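Long-range contacts in putative dehydrogenase (PDB 5A9R), which binds NADP(+) and, as an imine reductase, probably reduces imines to amines: residues G28-V33 and G48-D53; V91-S96 and T114-G119. All coordinates share one frame; numbering follows the deposited sequence.

Interaction 1. Residues G28-V33 and G48-D53; sequences GHDVTV and GARQAD
R50 lies across D30 and closes a salt bridge at the edge of the sheet. R50, V33 and T32 bury the most surface here. The R50 chain is extended from CG to NE and crosses D30 at about a right angle. Its NE bonds D30 OD1 on the syn lone pair at 2.8 Å, tilted 22° from the guanidinium plane. D30 OD2 adds a weak second bond from the same NE. The carboxylate and guanidinium planes stand 76° apart. D30 OD1 also takes a bond from a water, which accepts from V31 N and donates to G48 O.

V33 lies on the other face. Its chi1 of -60° sets CG1 beside the backbone N, where it meets A49 CB at 3.9 Å, while CG2 lies near R50 O and Q51 CA. T32, on the R50 face, touches A52 CB with its CG2 at 3.7 Å. Its OG1 approaches the R50 chain obliquely, and T32 CA makes a CA-H...O contact with R50 O at 3.1 Å. In parallel pairing, R50 N bonds V31 O, V33 N bonds R50 O and A52 N bonds V33 O.

This is a beta-alpha-beta unit of the Rossmann-type domain, with helix 42-46 as the connection. Strand 50-51 is outermost within the chain. Strand 30-34 pairs on its other side with strand 7-11. Helix 15-26 covers V31, V33 and A49, and V33 also touches L13 of the NADP(+) site.

Interaction 2. Residues V91-S96 and T114-G119; sequences VVNLNS and TGYLDG
Y116 reaches over to N93 and V91 on one face of the sheet. Its CG is anti to the backbone N (chi1 -172°), and this lays the ring along the sheet toward N93. V91 CG1 and N93 CB approach the ring obliquely, V91 CG1 at 3.9 Å from Y116 CE2. The N93 amide stands almost upright to the ring, with the planes 86° apart. Its ND2 donates to Y116 OH at 2.9 Å. The bond is bent, 139° at the hydrogen.

Y116 OH donates in turn to D118 OD1 at 2.6 Å, on the anti lone pair. S96 OG donates to the same oxygen at 2.7 Å, on the syn lone pair. Two hydroxyls thus grip one carboxylate oxygen. N93 and D118 lie side by side and point the same way. A water joins D118 OD2 to S96 N and G119 O.

The strands are the parallel pair of a beta-alpha-beta unit in the Rossmann-type domain, with helix 99-111 as the crossover. That helix packs on Y116, D118 and S96. Four backbone bonds tie the strands; the last runs from G119 N to N93 O, 2.8 Å. On the opposite face V92 and L117 lie next to each other, and Y137 of strand 134-139 touches both. L94 CD2 sits 3.7 Å from G119 CA. N95, an NADP(+)-binding residue, turns away from strand 115-121, and its ND2 bonds L69 O and D71 OD1.

Both contacts are parallel strand pairs in one sheet, each pair joined through the helix of a beta-alpha-beta unit. Their centres are about 19 Å apart, and their nearest atoms about 11 Å. Interaction 1 lies at the end of the sheet and is partly buried. Interaction 2 is buried, with a further strand on each side. Their polar chemistry follows their place. At the edge an exposed arginine pairs with a carboxylate. In the interior the carboxylate is served by neutral hydroxyls; an amide donates to the tyrosine, which donates to the carboxylate. Each has one bridging water. Interaction 1 only adjoins the NADP(+) site, whereas the 91-96 segment of interaction 2 contributes a residue to it.

Interaction 1. Residues G28-V33 and G48-D53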
ATOM      1  N   GLY A  28      -4.658  33.902  13.640  1.00 29.56           N
ATOM      2  CA  GLY A  28      -4.821  35.323  13.809  1.00 29.58           C
ATOM      3  C   GLY A  28      -5.312  36.139  12.642  1.00 27.32           C
ATOM      4  O   GLY A  28      -5.263  37.347  12.658  1.00 31.64           O
ATOM      5  N   HIS A  29      -5.942  35.467  11.679  1.00 26.82           N
ATOM      6  CA  HIS A  29      -6.542  36.155  10.498  1.00 25.38           C
ATOM      7  C   HIS A  29      -7.846  36.750  10.832  1.00 21.83           C
ATOM      8  O   HIS A  29      -8.533  36.276  11.741  1.00 25.38           O
ATOM      9  CB  HIS A  29      -6.671  35.149   9.322  1.00 24.46           C
ATOM     10  CG  HIS A  29      -5.340  34.741   8.787  1.00 27.89           C
ATOM     11  ND1 HIS A  29      -4.765  33.496   8.977  1.00 28.03           N
ATOM     12  CD2 HIS A  29      -4.514  35.410   7.954  1.00 27.93           C
ATOM     13  CE1 HIS A  29      -3.561  33.489   8.395  1.00 24.37           C
ATOM     14  NE2 HIS A  29      -3.419  34.618   7.738  1.00 36.34           N
ATOM     15  N   ASP A  30      -8.191  37.836  10.131  1.00 22.51           N
ATOM     16  CA  ASP A  30      -9.498  38.424  10.253  1.00 23.10           C
ATOM     17  C   ASP A  30     -10.397  37.717   9.213  1.00 23.27           C
ATOM     18  O   ASP A  30     -10.370  38.067   8.026  1.00 23.64           O
ATOM     19  CB  ASP A  30      -9.419  39.887   9.991  1.00 25.85           C
ATOM     20  CG  ASP A  30     -10.744  40.574  10.173  1.00 34.20           C
ATOM     21  OD1 ASP A  30     -11.723  40.027  10.776  1.00 33.95           O
ATOM     22  OD2 ASP A  30     -10.835  41.703   9.683  1.00 36.52           O
ATOM     23  N   VAL A  31     -11.161  36.732   9.698  1.00 22.78           N
ATOM     24  CA  VAL A  31     -11.903  35.841   8.830  1.00 22.88           C
ATOM     25  C   VAL A  31     -13.367  36.245   8.702  1.00 22.26           C
ATOM     26  O   VAL A  31     -14.107  36.351   9.709  1.00 22.84           O
ATOM     27  CB  VAL A  31     -11.793  34.382   9.297  1.00 22.42           C
ATOM     28  CG1 VAL A  31     -12.501  33.448   8.298  1.00 21.91           C
ATOM     29  CG2 VAL A  31     -10.362  33.989   9.449  1.00 24.26           C
ATOM     30  N   THR A  32     -13.825  36.461   7.459  1.00 20.57           N
ATOM     31  CA  THR A  32     -15.210  36.699   7.155  1.00 18.28           C
ATOM     32  C   THR A  32     -15.798  35.379   6.559  1.00 20.43           C
ATOM     33  O   THR A  32     -15.109  34.707   5.815  1.00 21.02           O
ATOM     34  CB  THR A  32     -15.367  37.786   6.063  1.00 20.24           C
ATOM     35  OG1 THR A  32     -14.918  39.052   6.579  1.00 20.84           O
ATOM     36  CG2 THR A  32     -16.782  37.990   5.611  1.00 21.97           C
ATOM     37  N   VAL A  33     -16.986  34.999   6.997  1.00 19.48           N
ATOM     38  CA  VAL A  33     -17.567  33.739   6.621  1.00 19.95           C
ATOM     39  C   VAL A  33     -18.892  33.937   5.943  1.00 20.85           C
ATOM     40  O   VAL A  33     -19.718  34.759   6.340  1.00 22.35           O
ATOM     41  CB  VAL A  33     -17.686  32.747   7.841  1.00 19.69           C
ATOM     42  CG1 VAL A  33     -16.334  32.439   8.437  1.00 20.02           C
ATOM     43  CG2 VAL A  33     -18.633  33.299   8.917  1.00 21.02           C
ATOM     44  N   GLY A  48     -14.472  34.530  16.660  1.00 25.95           N
ATOM     45  CA  GLY A  48     -14.061  35.809  16.207  1.00 25.86           C
ATOM     46  C   GLY A  48     -14.345  36.055  14.727  1.00 25.45           C
ATOM     47  O   GLY A  48     -14.024  37.111  14.219  1.00 28.12           O
ATOM     48  N   ALA A  49     -14.988  35.089  14.059  1.00 25.78           N
ATOM     49  CA  ALA A  49     -15.314  35.345  12.608  1.00 24.72           C
ATOM     50  C   ALA A  49     -16.334  36.472  12.473  1.00 24.73           C
ATOM     51  O   ALA A  49     -17.203  36.696  13.360  1.00 25.76           O
ATOM     52  CB  ALA A  49     -15.788  34.095  11.922  1.00 23.69           C
ATOM     53  N   ARG A  50     -16.292  37.155  11.351  1.00 25.53           N
ATOM     54  CA  ARG A  50     -17.358  38.051  10.917  1.00 25.19           C
ATOM     55  C   ARG A  50     -18.284  37.378   9.901  1.00 24.72           C
ATOM     56  O   ARG A  50     -17.872  37.046   8.802  1.00 26.12           O
ATOM     57  CB  ARG A  50     -16.750  39.270  10.252  1.00 31.18           C
ATOM     58  CG  ARG A  50     -15.652  39.912  11.070  1.00 37.48           C
ATOM     59  CD  ARG A  50     -15.015  41.022  10.264  1.00 42.94           C
ATOM     60  NE  ARG A  50     -13.962  41.637  11.050  1.00 48.93           N
ATOM     61  CZ  ARG A  50     -14.180  42.482  12.066  1.00 57.81           C
ATOM     62  NH1 ARG A  50     -15.414  42.827  12.443  1.00 54.11           N
ATOM     63  NH2 ARG A  50     -13.147  43.001  12.714  1.00 57.32           N
ATOM     64  N   GLN A  51     -19.556  37.328  10.169  1.00 23.90           N
ATOM     65  CA  GLN A  51     -20.523  36.807   9.250  1.00 24.74           C
ATOM     66  C   GLN A  51     -20.850  37.827   8.158  1.00 23.77           C
ATOM     67  O   GLN A  51     -21.015  38.992   8.475  1.00 23.82           O
ATOM     68  CB  GLN A  51     -21.768  36.514  10.097  1.00 26.46           C
ATOM     69  CG  GLN A  51     -22.964  36.096   9.357  1.00 28.46           C
ATOM     70  CD  GLN A  51     -24.059  35.552  10.266  1.00 30.60           C
ATOM     71  OE1 GLN A  51     -23.929  35.498  11.493  1.00 31.64           O
ATOM     72  NE2 GLN A  51     -25.130  35.118   9.635  1.00 37.80           N
ATOM     73  N   ALA A  52     -20.965  37.421   6.889  1.00 24.87           N
ATOM     74  CA  ALA A  52     -21.483  38.278   5.834  1.00 24.43           C
ATOM     75  C   ALA A  52     -22.557  37.509   5.102  1.00 24.80           C
ATOM     76  O   ALA A  52     -22.276  36.481   4.515  1.00 26.53           O
ATOM     77  CB  ALA A  52     -20.382  38.711   4.869  1.00 23.37           C
ATOM     78  N   ASP A  53     -23.804  37.961   5.171  1.00 26.59           N
ATOM     79  CA  ASP A  53     -24.916  37.240   4.566  1.00 28.45           C
ATOM     80  C   ASP A  53     -24.855  37.346   2.998  1.00 24.96           C
ATOM     81  O   ASP A  53     -25.231  36.416   2.292  1.00 24.46           O
ATOM     82  CB  ASP A  53     -26.218  37.928   5.009  1.00 35.02           C
ATOM     83  CG  ASP A  53     -26.735  37.477   6.402  1.00 43.05           C
ATOM     84  OD1 ASP A  53     -26.298  36.448   6.912  1.00 42.42           O
ATOM     85  OD2 ASP A  53     -27.670  38.136   6.917  1.00 54.48           O
TER
HETATM   86  O   HOH W   1     -12.012  37.723  12.397  1.00 27.12           O

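Interaction 2. Residues V91-S96 and T114-G119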
ATOM      1  N   VAL A  91      -9.139  33.454  -5.858  1.00 18.57           N
ATOM      2  CA  VAL A  91      -9.907  32.282  -5.411  1.00 17.98           C
ATOM      3  C   VAL A  91      -8.997  31.087  -5.220  1.00 17.38           C
ATOM      4  O   VAL A  91      -8.267  30.748  -6.138  1.00 18.29           O
ATOM      5  CB  VAL A  91     -11.078  31.905  -6.379  1.00 18.17           C
ATOM      6  CG1 VAL A  91     -11.645  30.494  -6.046  1.00 19.72           C
ATOM      7  CG2 VAL A  91     -12.160  33.010  -6.324  1.00 19.84           C
ATOM      8  N   VAL A  92      -9.056  30.495  -4.019  1.00 16.08           N
ATOM      9  CA  VAL A  92      -8.426  29.201  -3.733  1.00 16.29           C
ATOM     10  C   VAL A  92      -9.577  28.251  -3.516  1.00 15.91           C
ATOM     11  O   VAL A  92     -10.291  28.357  -2.470  1.00 17.56           O
ATOM     12  CB  VAL A  92      -7.480  29.297  -2.516  1.00 16.00           C
ATOM     13  CG1 VAL A  92      -6.928  27.877  -2.190  1.00 19.46           C
ATOM     14  CG2 VAL A  92      -6.359  30.275  -2.727  1.00 17.98           C
ATOM     15  N   ASN A  93      -9.852  27.371  -4.468  1.00 18.31           N
ATOM     16  CA  ASN A  93     -10.990  26.519  -4.461  1.00 18.21           C
ATOM     17  C   ASN A  93     -10.596  25.141  -4.011  1.00 18.98           C
ATOM     18  O   ASN A  93      -9.735  24.517  -4.669  1.00 17.91           O
ATOM     19  CB  ASN A  93     -11.559  26.525  -5.854  1.00 20.05           C
ATOM     20  CG  ASN A  93     -12.878  25.757  -5.970  1.00 24.65           C
ATOM     21  OD1 ASN A  93     -13.384  25.219  -4.979  1.00 26.93           O
ATOM     22  ND2 ASN A  93     -13.391  25.636  -7.185  1.00 21.93           N
ATOM     23  N   LEU A  94     -11.149  24.727  -2.877  1.00 17.26           N
ATOM     24  CA  LEU A  94     -10.781  23.492  -2.235  1.00 17.71           C
ATOM     25  C   LEU A  94     -11.780  22.326  -2.346  1.00 22.65           C
ATOM     26  O   LEU A  94     -11.667  21.361  -1.668  1.00 21.83           O
ATOM     27  CB  LEU A  94     -10.374  23.769  -0.783  1.00 18.83           C
ATOM     28  CG  LEU A  94      -9.274  24.804  -0.585  1.00 20.33           C
ATOM     29  CD1 LEU A  94      -9.084  25.229   0.843  1.00 23.56           C
ATOM     30  CD2 LEU A  94      -7.959  24.304  -1.144  1.00 22.63           C
ATOM     31  N   ASN A  95     -12.738  22.451  -3.239  1.00 20.93           N
ATOM     32  CA  ASN A  95     -13.687  21.391  -3.449  1.00 22.08           C
ATOM     33  C   ASN A  95     -14.210  21.216  -4.868  1.00 22.11           C
ATOM     34  O   ASN A  95     -15.370  21.090  -5.056  1.00 27.24           O
ATOM     35  CB  ASN A  95     -14.818  21.406  -2.406  1.00 24.83           C
ATOM     36  CG  ASN A  95     -15.549  20.077  -2.330  1.00 27.20           C
ATOM     37  OD1 ASN A  95     -14.982  19.072  -2.594  1.00 28.03           O
ATOM     38  ND2 ASN A  95     -16.809  20.106  -2.000  1.00 26.40           N
ATOM     39  N   SER A  96     -13.329  21.193  -5.845  1.00 21.60           N
ATOM     40  CA  SER A  96     -13.712  20.916  -7.209  1.00 24.54           C
ATOM     41  C   SER A  96     -14.034  19.420  -7.283  1.00 22.78           C
ATOM     42  O   SER A  96     -13.449  18.649  -6.637  1.00 28.10           O
ATOM     43  CB  SER A  96     -12.616  21.254  -8.193  1.00 26.32           C
ATOM     44  OG  SER A  96     -12.525  22.609  -8.336  1.00 27.01           O
ATOM     45  N   THR A 114      -9.925  37.375 -11.882  1.00 20.42           N
ATOM     46  CA  THR A 114      -9.613  36.765 -10.575  1.00 21.73           C
ATOM     47  C   THR A 114      -8.535  35.744 -10.705  1.00 18.97           C
ATOM     48  O   THR A 114      -8.636  34.961 -11.624  1.00 22.33           O
ATOM     49  CB  THR A 114     -10.893  36.403  -9.822  1.00 27.89           C
ATOM     50  OG1 THR A 114     -10.882  35.390  -8.779  1.00 31.01           O
ATOM     51  CG2 THR A 114     -12.097  37.082 -10.270  1.00 21.07           C
ATOM     52  N   GLY A 115      -7.588  35.776  -9.808  1.00 19.20           N
ATOM     53  CA  GLY A 115      -6.578  34.735  -9.767  1.00 19.01           C
ATOM     54  C   GLY A 115      -7.186  33.460  -9.244  1.00 18.99           C
ATOM     55  O   GLY A 115      -8.159  33.506  -8.500  1.00 19.65           O
ATOM     56  N   TYR A 116      -6.648  32.340  -9.696  1.00 19.66           N
ATOM     57  CA  TYR A 116      -7.223  31.056  -9.332  1.00 17.33           C
ATOM     58  C   TYR A 116      -6.215  29.979  -8.993  1.00 17.55           C
ATOM     59  O   TYR A 116      -5.305  29.718  -9.768  1.00 18.54           O
ATOM     60  CB  TYR A 116      -8.137  30.561 -10.407  1.00 17.52           C
ATOM     61  CG  TYR A 116      -8.958  29.331 -10.092  1.00 17.78           C
ATOM     62  CD1 TYR A 116      -8.451  28.082 -10.347  1.00 20.37           C
ATOM     63  CD2 TYR A 116     -10.236  29.419  -9.552  1.00 18.59           C
ATOM     64  CE1 TYR A 116      -9.201  26.944 -10.004  1.00 20.13           C
ATOM     65  CE2 TYR A 116     -10.969  28.317  -9.192  1.00 20.64           C
ATOM     66  CZ  TYR A 116     -10.471  27.071  -9.451  1.00 19.87           C
ATOM     67  OH  TYR A 116     -11.195  25.936  -9.085  1.00 20.92           O
ATOM     68  N   LEU A 117      -6.441  29.300  -7.871  1.00 16.83           N
ATOM     69  CA  LEU A 117      -5.652  28.128  -7.507  1.00 17.54           C
ATOM     70  C   LEU A 117      -6.634  27.045  -7.006  1.00 19.05           C
ATOM     71  O   LEU A 117      -7.538  27.358  -6.239  1.00 19.86           O
ATOM     72  CB  LEU A 117      -4.669  28.537  -6.436  1.00 20.20           C
ATOM     73  CG  LEU A 117      -3.602  27.625  -5.987  1.00 22.53           C
ATOM     74  CD1 LEU A 117      -2.621  27.325  -7.160  1.00 22.72           C
ATOM     75  CD2 LEU A 117      -2.909  28.164  -4.774  1.00 21.41           C
ATOM     76  N   ASP A 118      -6.501  25.797  -7.474  1.00 17.86           N
ATOM     77  CA  ASP A 118      -7.358  24.704  -7.073  1.00 18.83           C
ATOM     78  C   ASP A 118      -6.559  23.897  -6.071  1.00 19.64           C
ATOM     79  O   ASP A 118      -5.345  23.866  -6.167  1.00 20.18           O
ATOM     80  CB  ASP A 118      -7.723  23.822  -8.248  1.00 19.59           C
ATOM     81  CG  ASP A 118      -9.037  23.138  -8.056  1.00 23.69           C
ATOM     82  OD1 ASP A 118     -10.111  23.759  -8.213  1.00 23.34           O
ATOM     83  OD2 ASP A 118      -9.087  21.936  -7.636  1.00 22.78           O
ATOM     84  N   GLY A 119      -7.196  23.399  -5.024  1.00 17.21           N
ATOM     85  CA  GLY A 119      -6.430  22.625  -4.067  1.00 18.93           C
ATOM     86  C   GLY A 119      -7.233  21.434  -3.542  1.00 18.34           C
ATOM     87  O   GLY A 119      -8.478  21.412  -3.539  1.00 19.97           O
TER
HETATM   88  O   HOH W   2     -10.451  21.166  -5.474  1.00 23.72           O